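Local coordinates for protein MAU2 chromatid cohesion factor homolog (Saccharomyces cerevisiae, PDB 4XDN) that joins SCC2 in the complex needed to bring cohesin onto chromosomes, and so takes part in sister chromatid cohesion, at residues Lys449-Leu454 and Pro499-Thr504; Val459-Val464 and Glu477-Val482; Ile507-Ser512 and Lys527-Tyr532; Lys535-Tyr540 and Arg574-Asp579. One frame throughout, in Å; residues are numbered along the deposited sequence.

Interaction 1 (Lys449-Leu454 and Pro499-Thr504)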
# COMPACT_ATOMS: atom_id res chain seq x y z
N LYS A 449 5.51 4.39 -13.15
CA LYS A 449 6.58 4.47 -14.13
C LYS A 449 6.13 3.90 -15.47
O LYS A 449 6.44 4.45 -16.53
CB LYS A 449 7.82 3.71 -13.65
CG LYS A 449 8.61 4.41 -12.56
CD LYS A 449 9.89 3.65 -12.25
CE LYS A 449 10.77 4.42 -11.29
NZ LYS A 449 12.10 3.77 -11.11
N MET A 450 5.39 2.80 -15.42
CA MET A 450 4.98 2.11 -16.62
C MET A 450 3.84 2.82 -17.34
O MET A 450 3.81 2.86 -18.57
CB MET A 450 4.58 0.67 -16.29
CG MET A 450 5.78 -0.24 -16.04
SD MET A 450 5.37 -2.00 -16.10
CE MET A 450 4.81 -2.13 -17.80
N ILE A 451 2.91 3.39 -16.59
CA ILE A 451 1.87 4.22 -17.17
C ILE A 451 2.53 5.38 -17.90
O ILE A 451 2.13 5.74 -19.01
CB ILE A 451 0.89 4.76 -16.10
CG1 ILE A 451 0.05 3.62 -15.53
CG2 ILE A 451 -0.03 5.85 -16.69
CD1 ILE A 451 -0.80 3.99 -14.33
N SER A 452 3.55 5.96 -17.27
CA SER A 452 4.29 7.07 -17.86
C SER A 452 5.00 6.64 -19.14
O SER A 452 5.01 7.38 -20.13
CB SER A 452 5.30 7.63 -16.86
OG SER A 452 4.66 8.05 -15.66
N LEU A 453 5.58 5.45 -19.13
CA LEU A 453 6.33 4.95 -20.28
C LEU A 453 5.40 4.60 -21.44
O LEU A 453 5.75 4.79 -22.60
CB LEU A 453 7.17 3.74 -19.90
CG LEU A 453 8.44 4.01 -19.09
CD1 LEU A 453 9.05 2.70 -18.60
CD2 LEU A 453 9.46 4.79 -19.91
N LEU A 454 4.22 4.07 -21.12
CA LEU A 454 3.27 3.66 -22.14
C LEU A 454 2.64 4.86 -22.83
O LEU A 454 2.50 4.88 -24.05
CB LEU A 454 2.18 2.77 -21.54
CG LEU A 454 2.61 1.34 -21.15
CD1 LEU A 454 1.50 0.64 -20.40
CD2 LEU A 454 3.01 0.54 -22.37
N PRO A 499 -4.72 -8.78 -17.55
CA PRO A 499 -5.14 -8.79 -18.96
C PRO A 499 -5.30 -7.39 -19.57
O PRO A 499 -4.98 -7.21 -20.74
CB PRO A 499 -6.48 -9.53 -18.93
CG PRO A 499 -6.96 -9.40 -17.53
CD PRO A 499 -5.74 -9.39 -16.68
N ILE A 500 -5.79 -6.43 -18.78
CA ILE A 500 -5.89 -5.05 -19.25
C ILE A 500 -4.51 -4.54 -19.67
O ILE A 500 -4.37 -3.92 -20.73
CB ILE A 500 -6.48 -4.11 -18.17
CG1 ILE A 500 -7.99 -4.39 -18.02
CG2 ILE A 500 -6.24 -2.64 -18.51
CD1 ILE A 500 -8.68 -3.55 -16.96
N TRP A 501 -3.51 -4.82 -18.85
CA TRP A 501 -2.15 -4.38 -19.14
C TRP A 501 -1.54 -5.14 -20.31
O TRP A 501 -0.94 -4.54 -21.19
CB TRP A 501 -1.27 -4.53 -17.89
CG TRP A 501 -1.41 -3.38 -16.95
CD1 TRP A 501 -2.43 -3.16 -16.08
CD2 TRP A 501 -0.49 -2.30 -16.77
NE1 TRP A 501 -2.21 -2.00 -15.37
CE2 TRP A 501 -1.02 -1.45 -15.78
CE3 TRP A 501 0.74 -1.96 -17.36
CZ2 TRP A 501 -0.37 -0.29 -15.36
CZ3 TRP A 501 1.38 -0.82 -16.94
CH2 TRP A 501 0.82 0.01 -15.95
N GLU A 502 -1.70 -6.46 -20.30
CA GLU A 502 -1.16 -7.30 -21.37
C GLU A 502 -1.77 -6.95 -22.72
O GLU A 502 -1.10 -6.98 -23.74
CB GLU A 502 -1.39 -8.78 -21.06
CG GLU A 502 -0.35 -9.38 -20.13
CD GLU A 502 1.02 -9.50 -20.77
OE1 GLU A 502 1.09 -9.81 -21.98
OE2 GLU A 502 2.03 -9.28 -20.06
N CYS A 503 -3.06 -6.63 -22.70
CA CYS A 503 -3.77 -6.29 -23.93
C CYS A 503 -3.32 -4.93 -24.43
O CYS A 503 -3.17 -4.72 -25.64
CB CYS A 503 -5.28 -6.30 -23.70
SG CYS A 503 -6.24 -6.09 -25.23
N THR A 504 -3.10 -4.00 -23.51
CA THR A 504 -2.64 -2.66 -23.87
C THR A 504 -1.30 -2.75 -24.59
O THR A 504 -1.07 -2.06 -25.59
CB THR A 504 -2.51 -1.75 -22.63
OG1 THR A 504 -3.79 -1.61 -22.01
CG2 THR A 504 -1.99 -0.37 -23.01
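W501 does nearly all the reaching here: its indole crosses to helix 446-466 and meets M450, I451 and L454 with the outer carbons of its six-membered ring. The short helix axes stay 12.7 Å apart, too far for small side chains to mesh. With CG anti to the carbonyl carbon (chi1 -83°), the ring leaves helix 499-513 on a line that carries CZ3 and CH2 to the other helix. M450 CB sits at the ring edge, near its plane, 3.6 Å from W501 CZ3. The bend at chi3 of M450 then folds CE back to 3.8 Å from the same CZ3, and SD makes an oblique Met-aromatic contact 5.3 Å from the W501 six-ring centroid. I451 lies roughly crosswise to the indole, with CG1 3.7 Å from W501 CH2, and L454 CD1 packs 3.8 Å from W501 CZ3. One turn on, T504 CG2 touches L454 only loosely. T504 OG1 donates to I500 O at 2.7 Å, from the opposite face of that carbonyl to T504 N. The same hydroxyl hydrogen-bonds an aromatic side chain of another protein's chain. That chain also packs apolar side chains on L454, I500 and W501. Two helices 27° from parallel, separated in sequence by helix 472-490 and lined by a bound chain, fit the TPR-like alpha-helical superhelix of this family.

Interaction 2 (Val459-Val464 and Glu477-Val482). With SO4 (sulfate ion), chain G.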
# COMPACT_ATOMS: atom_id res chain seq x y z
N VAL A 459 2.68 8.61 -27.49
CA VAL A 459 2.96 9.93 -28.05
C VAL A 459 4.05 9.84 -29.11
O VAL A 459 3.89 10.36 -30.22
CB VAL A 459 3.39 10.92 -26.94
CG1 VAL A 459 3.95 12.21 -27.53
CG2 VAL A 459 2.21 11.21 -26.03
N GLN A 460 5.16 9.18 -28.78
CA GLN A 460 6.28 9.07 -29.70
C GLN A 460 5.90 8.29 -30.95
O GLN A 460 6.32 8.62 -32.05
CB GLN A 460 7.48 8.41 -29.01
CG GLN A 460 8.08 9.21 -27.86
CD GLN A 460 8.93 10.37 -28.32
OE1 GLN A 460 8.58 11.09 -29.25
NE2 GLN A 460 10.07 10.56 -27.65
N ALA A 461 5.08 7.25 -30.77
CA ALA A 461 4.64 6.42 -31.90
C ALA A 461 3.70 7.21 -32.80
O ALA A 461 3.71 7.06 -34.02
CB ALA A 461 3.97 5.16 -31.39
N ALA A 462 2.88 8.06 -32.18
CA ALA A 462 1.98 8.93 -32.93
C ALA A 462 2.79 9.91 -33.77
O ALA A 462 2.41 10.26 -34.88
CB ALA A 462 1.05 9.67 -31.99
N ARG A 463 3.91 10.37 -33.22
CA ARG A 463 4.76 11.33 -33.90
C ARG A 463 5.54 10.68 -35.04
O ARG A 463 5.73 11.28 -36.09
CB ARG A 463 5.71 12.00 -32.91
CG ARG A 463 5.00 12.94 -31.95
CD ARG A 463 5.93 13.51 -30.90
NE ARG A 463 5.23 14.44 -30.02
CZ ARG A 463 5.81 15.13 -29.04
NH1 ARG A 463 7.11 15.01 -28.81
NH2 ARG A 463 5.08 15.95 -28.30
N VAL A 464 5.98 9.44 -34.83
CA VAL A 464 6.62 8.67 -35.89
C VAL A 464 5.68 8.59 -37.09
O VAL A 464 6.12 8.62 -38.24
CB VAL A 464 6.99 7.25 -35.42
CG1 VAL A 464 7.30 6.33 -36.62
CG2 VAL A 464 8.18 7.30 -34.48
N GLU A 477 14.15 5.48 -32.59
CA GLU A 477 15.04 5.06 -31.51
C GLU A 477 14.39 5.26 -30.15
O GLU A 477 14.48 4.38 -29.29
CB GLU A 477 16.36 5.84 -31.58
CG GLU A 477 17.33 5.57 -30.43
CD GLU A 477 17.76 4.12 -30.36
OE1 GLU A 477 17.60 3.39 -31.36
OE2 GLU A 477 18.28 3.71 -29.30
N GLN A 478 13.74 6.40 -29.96
CA GLN A 478 13.07 6.69 -28.70
C GLN A 478 11.94 5.70 -28.45
O GLN A 478 11.73 5.26 -27.32
CB GLN A 478 12.53 8.12 -28.69
CG GLN A 478 13.61 9.19 -28.60
CD GLN A 478 14.43 9.09 -27.33
OE1 GLN A 478 13.95 8.60 -26.31
NE2 GLN A 478 15.67 9.56 -27.38
N CYS A 479 11.22 5.34 -29.51
CA CYS A 479 10.18 4.32 -29.42
C CYS A 479 10.78 2.99 -28.96
O CYS A 479 10.27 2.35 -28.04
CB CYS A 479 9.46 4.14 -30.76
SG CYS A 479 8.22 5.40 -31.14
N ASN A 480 11.87 2.59 -29.61
CA ASN A 480 12.54 1.34 -29.28
C ASN A 480 13.13 1.39 -27.87
O ASN A 480 13.07 0.40 -27.13
CB ASN A 480 13.64 1.05 -30.30
CG ASN A 480 13.14 1.08 -31.73
OD1 ASN A 480 13.79 1.64 -32.62
ND2 ASN A 480 11.97 0.49 -31.97
N LYS A 481 13.69 2.53 -27.51
CA LYS A 481 14.24 2.74 -26.17
C LYS A 481 13.15 2.61 -25.11
O LYS A 481 13.27 1.82 -24.18
CB LYS A 481 14.90 4.12 -26.09
CG LYS A 481 15.44 4.49 -24.71
CD LYS A 481 15.74 5.99 -24.61
CE LYS A 481 15.10 6.61 -23.38
NZ LYS A 481 15.10 8.10 -23.44
N VAL A 482 12.10 3.41 -25.25
CA VAL A 482 11.00 3.42 -24.30
C VAL A 482 10.34 2.05 -24.20
O VAL A 482 9.93 1.64 -23.12
CB VAL A 482 9.93 4.48 -24.69
CG1 VAL A 482 8.63 4.28 -23.92
CG2 VAL A 482 10.47 5.89 -24.45
S SO4 G . 7.70 17.17 -25.48
O1 SO4 G . 6.53 16.38 -25.11
O2 SO4 G . 8.41 17.58 -24.27
O3 SO4 G . 8.58 16.36 -26.31
O4 SO4 G . 7.28 18.36 -26.21
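C479 and Q460 have the nearest CA atoms between the two segments, 6.2 Å apart. C479 SG, anti to its own carbonyl carbon (chi1 -79°), lies against helix 446-466 itself, 3.7 Å from A461 N; Q460 CB borders it, and V464 CG2 approaches SG to 3.8 Å. The short cysteine side chain lets its sulfur lie directly on the backbone of Q460 and A461. Next to it, Q460 bends at chi2 so that NE2 abuts the aliphatic CB and CG of Q478, 3.6 Å from Q478 CB, and the two amide planes are 28° apart. The far end of Q478 is held by its own helix, OE1 taking a 3.1 Å hydrogen bond from K481 NZ, which lies in the plane of the amide carbonyl and meets one of the lone pairs of OE1. Further out, R463 extends along the flank, V459 CG1 over one face of its guanidinium, and gives a nearly straight 3.2 Å bond from NH1 to sulfate O3. V432 N also binds this ion, which probably came from the crystallisation liquor. Antiparallel at 154° with axes 9.3 Å apart and only a short link between them, helices 446-466 and 472-490 form an alpha-alpha hairpin, the building element of TPR-like arrays.

Interaction 3 (Ile507-Ser512 and Lys527-Tyr532)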
# COMPACT_ATOMS: atom_id res chain seq x y z
N ILE A 507 -1.92 -4.21 -28.13
CA ILE A 507 -2.59 -3.19 -28.94
C ILE A 507 -1.62 -2.11 -29.41
O ILE A 507 -1.61 -1.74 -30.59
CB ILE A 507 -3.75 -2.55 -28.13
CG1 ILE A 507 -5.06 -3.31 -28.37
CG2 ILE A 507 -3.97 -1.09 -28.52
CD1 ILE A 507 -4.96 -4.82 -28.35
N LEU A 508 -0.80 -1.61 -28.49
CA LEU A 508 0.13 -0.53 -28.80
C LEU A 508 1.24 -0.99 -29.75
O LEU A 508 1.68 -0.24 -30.61
CB LEU A 508 0.75 0.04 -27.52
CG LEU A 508 -0.18 0.85 -26.61
CD1 LEU A 508 0.56 1.26 -25.35
CD2 LEU A 508 -0.73 2.08 -27.32
N TRP A 509 1.68 -2.24 -29.58
CA TRP A 509 2.70 -2.79 -30.46
C TRP A 509 2.15 -2.94 -31.88
O TRP A 509 2.80 -2.55 -32.85
CB TRP A 509 3.19 -4.15 -29.95
CG TRP A 509 4.43 -4.63 -30.63
CD1 TRP A 509 5.72 -4.43 -30.23
CD2 TRP A 509 4.51 -5.40 -31.84
NE1 TRP A 509 6.59 -5.02 -31.10
CE2 TRP A 509 5.88 -5.63 -32.10
CE3 TRP A 509 3.56 -5.93 -32.72
CZ2 TRP A 509 6.31 -6.35 -33.21
CZ3 TRP A 509 4.00 -6.64 -33.82
CH2 TRP A 509 5.36 -6.85 -34.06
N LEU A 510 0.95 -3.50 -31.99
CA LEU A 510 0.34 -3.73 -33.29
C LEU A 510 -0.01 -2.41 -33.98
O LEU A 510 0.16 -2.28 -35.20
CB LEU A 510 -0.91 -4.60 -33.15
CG LEU A 510 -0.64 -6.05 -32.73
CD1 LEU A 510 -1.94 -6.77 -32.40
CD2 LEU A 510 0.11 -6.80 -33.82
N PHE A 511 -0.47 -1.44 -33.21
CA PHE A 511 -0.77 -0.11 -33.75
C PHE A 511 0.48 0.54 -34.34
O PHE A 511 0.40 1.27 -35.33
CB PHE A 511 -1.36 0.80 -32.67
CG PHE A 511 -2.84 0.58 -32.40
CD1 PHE A 511 -3.60 -0.29 -33.16
CD2 PHE A 511 -3.46 1.27 -31.37
CE1 PHE A 511 -4.94 -0.47 -32.90
CE2 PHE A 511 -4.80 1.09 -31.11
CZ PHE A 511 -5.54 0.22 -31.87
N SER A 512 1.63 0.27 -33.73
CA SER A 512 2.87 0.93 -34.11
C SER A 512 3.69 0.13 -35.13
O SER A 512 4.72 0.62 -35.62
CB SER A 512 3.72 1.20 -32.87
OG SER A 512 4.00 -0.01 -32.18
N LYS A 527 8.18 -13.28 -37.17
CA LYS A 527 7.93 -14.02 -35.94
C LYS A 527 7.25 -13.13 -34.91
O LYS A 527 6.36 -13.57 -34.18
CB LYS A 527 9.23 -14.59 -35.37
CG LYS A 527 9.10 -15.16 -33.96
CD LYS A 527 10.35 -15.91 -33.52
CE LYS A 527 10.51 -17.23 -34.27
NZ LYS A 527 11.55 -18.10 -33.66
N GLN A 528 7.68 -11.87 -34.86
CA GLN A 528 7.12 -10.91 -33.92
C GLN A 528 5.67 -10.58 -34.25
O GLN A 528 4.83 -10.44 -33.36
CB GLN A 528 7.95 -9.63 -33.91
CG GLN A 528 9.27 -9.75 -33.16
CD GLN A 528 10.19 -8.58 -33.40
OE1 GLN A 528 9.84 -7.63 -34.10
NE2 GLN A 528 11.39 -8.64 -32.83
N ARG A 529 5.38 -10.45 -35.54
CA ARG A 529 4.02 -10.16 -35.99
C ARG A 529 3.07 -11.28 -35.58
O ARG A 529 2.03 -11.03 -34.98
CB ARG A 529 3.99 -9.96 -37.51
CG ARG A 529 4.61 -8.65 -37.97
CD ARG A 529 4.50 -8.47 -39.48
NE ARG A 529 5.73 -8.85 -40.17
CZ ARG A 529 6.69 -7.99 -40.53
NH1 ARG A 529 6.57 -6.69 -40.28
NH2 ARG A 529 7.77 -8.44 -41.15
N ALA A 530 3.44 -12.51 -35.91
CA ALA A 530 2.63 -13.68 -35.56
C ALA A 530 2.45 -13.79 -34.05
O ALA A 530 1.39 -14.18 -33.57
CB ALA A 530 3.26 -14.94 -36.12
N GLU A 531 3.50 -13.45 -33.31
CA GLU A 531 3.47 -13.49 -31.86
C GLU A 531 2.38 -12.57 -31.32
O GLU A 531 1.50 -13.00 -30.57
CB GLU A 531 4.83 -13.09 -31.28
CG GLU A 531 4.87 -12.92 -29.76
CD GLU A 531 4.63 -14.23 -29.02
OE1 GLU A 531 5.29 -15.23 -29.36
OE2 GLU A 531 3.79 -14.24 -28.10
N TYR A 532 2.42 -11.30 -31.73
CA TYR A 532 1.48 -10.31 -31.22
C TYR A 532 0.08 -10.49 -31.82
O TYR A 532 -0.92 -10.25 -31.14
CB TYR A 532 2.00 -8.90 -31.50
CG TYR A 532 3.01 -8.43 -30.47
CD1 TYR A 532 2.59 -7.96 -29.23
CD2 TYR A 532 4.37 -8.47 -30.73
CE1 TYR A 532 3.50 -7.54 -28.28
CE2 TYR A 532 5.29 -8.05 -29.79
CZ TYR A 532 4.85 -7.58 -28.57
OH TYR A 532 5.76 -7.16 -27.62
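An offset aromatic stack, W509 on Y532, pins together two consecutive helices, 499-513 and 526-543, that run in broadly opposed directions. The five-membered ring of W509 lies over one face of the phenol, centroids 3.7 Å apart and planes only 11° from parallel. Overlap extends into the benzo half of the indole, where W509 CE3 comes within 3.3 Å of Y532 CD2. W509 holds CG opposite its backbone N (chi1 -167°), which swings the indole out over helix 526-543. Its CB also lies over the Y532 ring, a CH-pi contact of 4.0 Å to the centroid. The axes close to 10.6 Å at an angle of 136°, the geometry of an alpha-alpha pair in a helical-repeat fold, here with a longer connection than a tight hairpin has. Beside the stack, L510 CD2 packs 3.7 Å from Y532 CB. At the outer edge of the benzo ring, Q528 CB is 3.7 Å from W509 CZ2; the Q528 amide stands almost upright to the ring, its OE1 near the indole edge and hydrogen-bonded to S525 N. Replacing W509 by an alanine would probably strip the cover from one face of Y532 and leave a gap between the helices beside Q528. R529 approaches W509 CH2 with its backbone N and, more loosely, its CG; its guanidinium forms a salt bridge with D526. H513 also stacks on W509, and W483 of helix 472-490 touches both aromatic partners.

Interaction 4 (Lys535-Tyr540 and Arg574-Asp579); sequences KLREFY and RMLEHD
R537 and L576, with CA atoms 7.5 Å apart, mark where segment 535-540 of helix 526-543 passes the chain leaving helix 562-575. L576 is the wedge. Its CD1 branch enters between L536, 4.0 Å from L536 CG, and Y540, 3.7 Å from Y540 CD2, while its CD2 branch lies over one face of the R537 guanidinium, 3.7 Å from R537 NH1. A water ties the same pair together by polar means, accepting from R537 NH1 at 3.2 Å and donating to L576 O at 3.0 Å. L536 also meets M575, its CD2 3.9 Å from M575 SD. All this closes one helix over the turn between two others in the all-helical array: D579 follows as N-cap of helix 580-593, its OD1 bonded to E582 N. Y540, with CG anti to the backbone N (chi1 174°), points its phenol at E577 and donates from OH to E577 OE2 at 2.6 Å. That oxygen lies near the ring plane and uses its anti lone pair, the carboxylate turned 73° from the ring. A phenylalanine here lacks the hydroxyl, so E577 OE2 is likely to be left without this partner and its carboxylate freer to turn. I586 of helix 580-593 packs against both Y540 and E577.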
# COMPACT_ATOMS: atom_id res chain seq x y z
N LYS A 535 -1.52 -13.05 -29.74
CA LYS A 535 -1.99 -12.50 -28.47
C LYS A 535 -3.30 -11.75 -28.68
O LYS A 535 -4.22 -11.85 -27.85
CB LYS A 535 -0.94 -11.55 -27.87
CG LYS A 535 0.35 -12.23 -27.46
CD LYS A 535 1.28 -11.25 -26.74
CE LYS A 535 2.65 -11.87 -26.51
NZ LYS A 535 3.52 -11.00 -25.66
N LEU A 536 -3.39 -11.01 -29.77
CA LEU A 536 -4.60 -10.28 -30.12
C LEU A 536 -5.78 -11.23 -30.26
O LEU A 536 -6.87 -10.95 -29.75
CB LEU A 536 -4.39 -9.50 -31.42
CG LEU A 536 -5.62 -8.83 -32.03
CD1 LEU A 536 -6.17 -7.75 -31.10
CD2 LEU A 536 -5.29 -8.26 -33.39
N ARG A 537 -5.56 -12.34 -30.95
CA ARG A 537 -6.62 -13.30 -31.22
C ARG A 537 -7.22 -13.82 -29.91
O ARG A 537 -8.43 -14.04 -29.83
CB ARG A 537 -6.07 -14.47 -32.04
CG ARG A 537 -7.13 -15.21 -32.84
CD ARG A 537 -6.52 -16.34 -33.66
NE ARG A 537 -5.45 -15.87 -34.54
CZ ARG A 537 -5.63 -15.40 -35.77
NH1 ARG A 537 -6.85 -15.32 -36.29
NH2 ARG A 537 -4.59 -15.00 -36.48
N GLU A 538 -6.38 -13.98 -28.90
CA GLU A 538 -6.83 -14.45 -27.60
C GLU A 538 -7.70 -13.40 -26.91
O GLU A 538 -8.77 -13.73 -26.38
CB GLU A 538 -5.63 -14.80 -26.72
CG GLU A 538 -4.84 -16.00 -27.22
CD GLU A 538 -3.62 -16.30 -26.36
OE1 GLU A 538 -2.87 -15.36 -26.04
OE2 GLU A 538 -3.42 -17.48 -26.01
N PHE A 539 -7.25 -12.15 -26.91
CA PHE A 539 -7.99 -11.08 -26.26
C PHE A 539 -9.27 -10.73 -27.01
O PHE A 539 -10.30 -10.45 -26.40
CB PHE A 539 -7.12 -9.82 -26.13
CG PHE A 539 -6.09 -9.91 -25.03
CD1 PHE A 539 -6.48 -9.93 -23.70
CD2 PHE A 539 -4.74 -9.98 -25.33
CE1 PHE A 539 -5.55 -10.01 -22.69
CE2 PHE A 539 -3.80 -10.06 -24.32
CZ PHE A 539 -4.20 -10.08 -23.00
N TYR A 540 -9.20 -10.76 -28.34
CA TYR A 540 -10.34 -10.36 -29.16
C TYR A 540 -11.45 -11.40 -29.13
O TYR A 540 -12.63 -11.05 -29.04
CB TYR A 540 -9.90 -10.11 -30.60
CG TYR A 540 -11.07 -9.84 -31.52
CD1 TYR A 540 -11.82 -8.68 -31.38
CD2 TYR A 540 -11.42 -10.74 -32.52
CE1 TYR A 540 -12.89 -8.43 -32.21
CE2 TYR A 540 -12.48 -10.49 -33.35
CZ TYR A 540 -13.21 -9.33 -33.20
OH TYR A 540 -14.28 -9.08 -34.03
N ARG A 574 -10.46 -5.18 -37.74
CA ARG A 574 -9.66 -4.81 -38.90
C ARG A 574 -8.75 -5.95 -39.36
O ARG A 574 -8.56 -6.15 -40.56
CB ARG A 574 -8.82 -3.58 -38.58
CG ARG A 574 -9.53 -2.25 -38.79
CD ARG A 574 -9.28 -1.67 -40.18
NE ARG A 574 -9.14 -0.22 -40.14
CZ ARG A 574 -8.82 0.53 -41.19
NH1 ARG A 574 -8.61 -0.03 -42.38
NH2 ARG A 574 -8.71 1.85 -41.06
N MET A 575 -8.18 -6.68 -38.40
CA MET A 575 -7.15 -7.68 -38.70
C MET A 575 -7.67 -9.11 -38.79
O MET A 575 -7.13 -9.92 -39.54
CB MET A 575 -6.05 -7.62 -37.64
CG MET A 575 -5.32 -6.30 -37.56
SD MET A 575 -3.83 -6.39 -36.54
CE MET A 575 -2.77 -7.41 -37.56
N LEU A 576 -8.71 -9.43 -38.02
CA LEU A 576 -9.11 -10.83 -37.83
C LEU A 576 -10.44 -11.20 -38.49
O LEU A 576 -10.68 -12.37 -38.79
CB LEU A 576 -9.18 -11.14 -36.34
CG LEU A 576 -7.91 -10.82 -35.55
CD1 LEU A 576 -8.10 -11.14 -34.07
CD2 LEU A 576 -6.71 -11.58 -36.11
N GLU A 577 -11.31 -10.21 -38.72
CA GLU A 577 -12.62 -10.48 -39.30
C GLU A 577 -12.59 -10.38 -40.83
O GLU A 577 -11.99 -9.46 -41.38
CB GLU A 577 -13.66 -9.51 -38.74
CG GLU A 577 -13.85 -9.61 -37.22
CD GLU A 577 -14.53 -10.90 -36.79
OE1 GLU A 577 -14.88 -11.72 -37.67
OE2 GLU A 577 -14.72 -11.09 -35.57
N HIS A 578 -13.25 -11.32 -41.50
CA HIS A 578 -13.31 -11.36 -42.96
C HIS A 578 -14.74 -11.08 -43.46
O HIS A 578 -14.93 -10.53 -44.55
CB HIS A 578 -12.85 -12.72 -43.49
CG HIS A 578 -11.45 -13.07 -43.09
ND1 HIS A 578 -11.06 -13.23 -41.78
CD2 HIS A 578 -10.36 -13.32 -43.85
CE1 HIS A 578 -9.78 -13.54 -41.75
NE2 HIS A 578 -9.33 -13.60 -42.99
N ASP A 579 -15.73 -11.51 -42.68
CA ASP A 579 -17.13 -11.41 -43.08
C ASP A 579 -17.61 -9.97 -43.01
O ASP A 579 -17.46 -9.31 -41.98
CB ASP A 579 -17.99 -12.30 -42.20
CG ASP A 579 -19.43 -12.37 -42.66
OD1 ASP A 579 -20.24 -11.52 -42.23
OD2 ASP A 579 -19.76 -13.28 -43.46
O HOH W 1 -8.64 -14.62 -38.84

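Overall arrangement
The four contacts follow the chain through successive helices. Interactions 1 and 2 share helix 446-466, their centres about 15 Å apart, and L453 O lies 3.2 Å from V482 CG1. Helix 499-513 then carries interaction 1 into interaction 3, where L454 CD2 packs 3.9 Å from L508 CD1. Helix 526-543 joins interaction 3 to interaction 4, the nearest centres at about 12 Å, with L510 CD1 3.8 Å from L536 CB. F539, next to Y540, also packs back on P499, E502 and C503. Interactions 2 and 4 do not touch, their nearest atoms about 14 Å apart. The sulfate, probably from the crystallisation liquor, belongs to interaction 2, through R463. The other protein's chain touches segments of interactions 1, 2 and 3, but not 4.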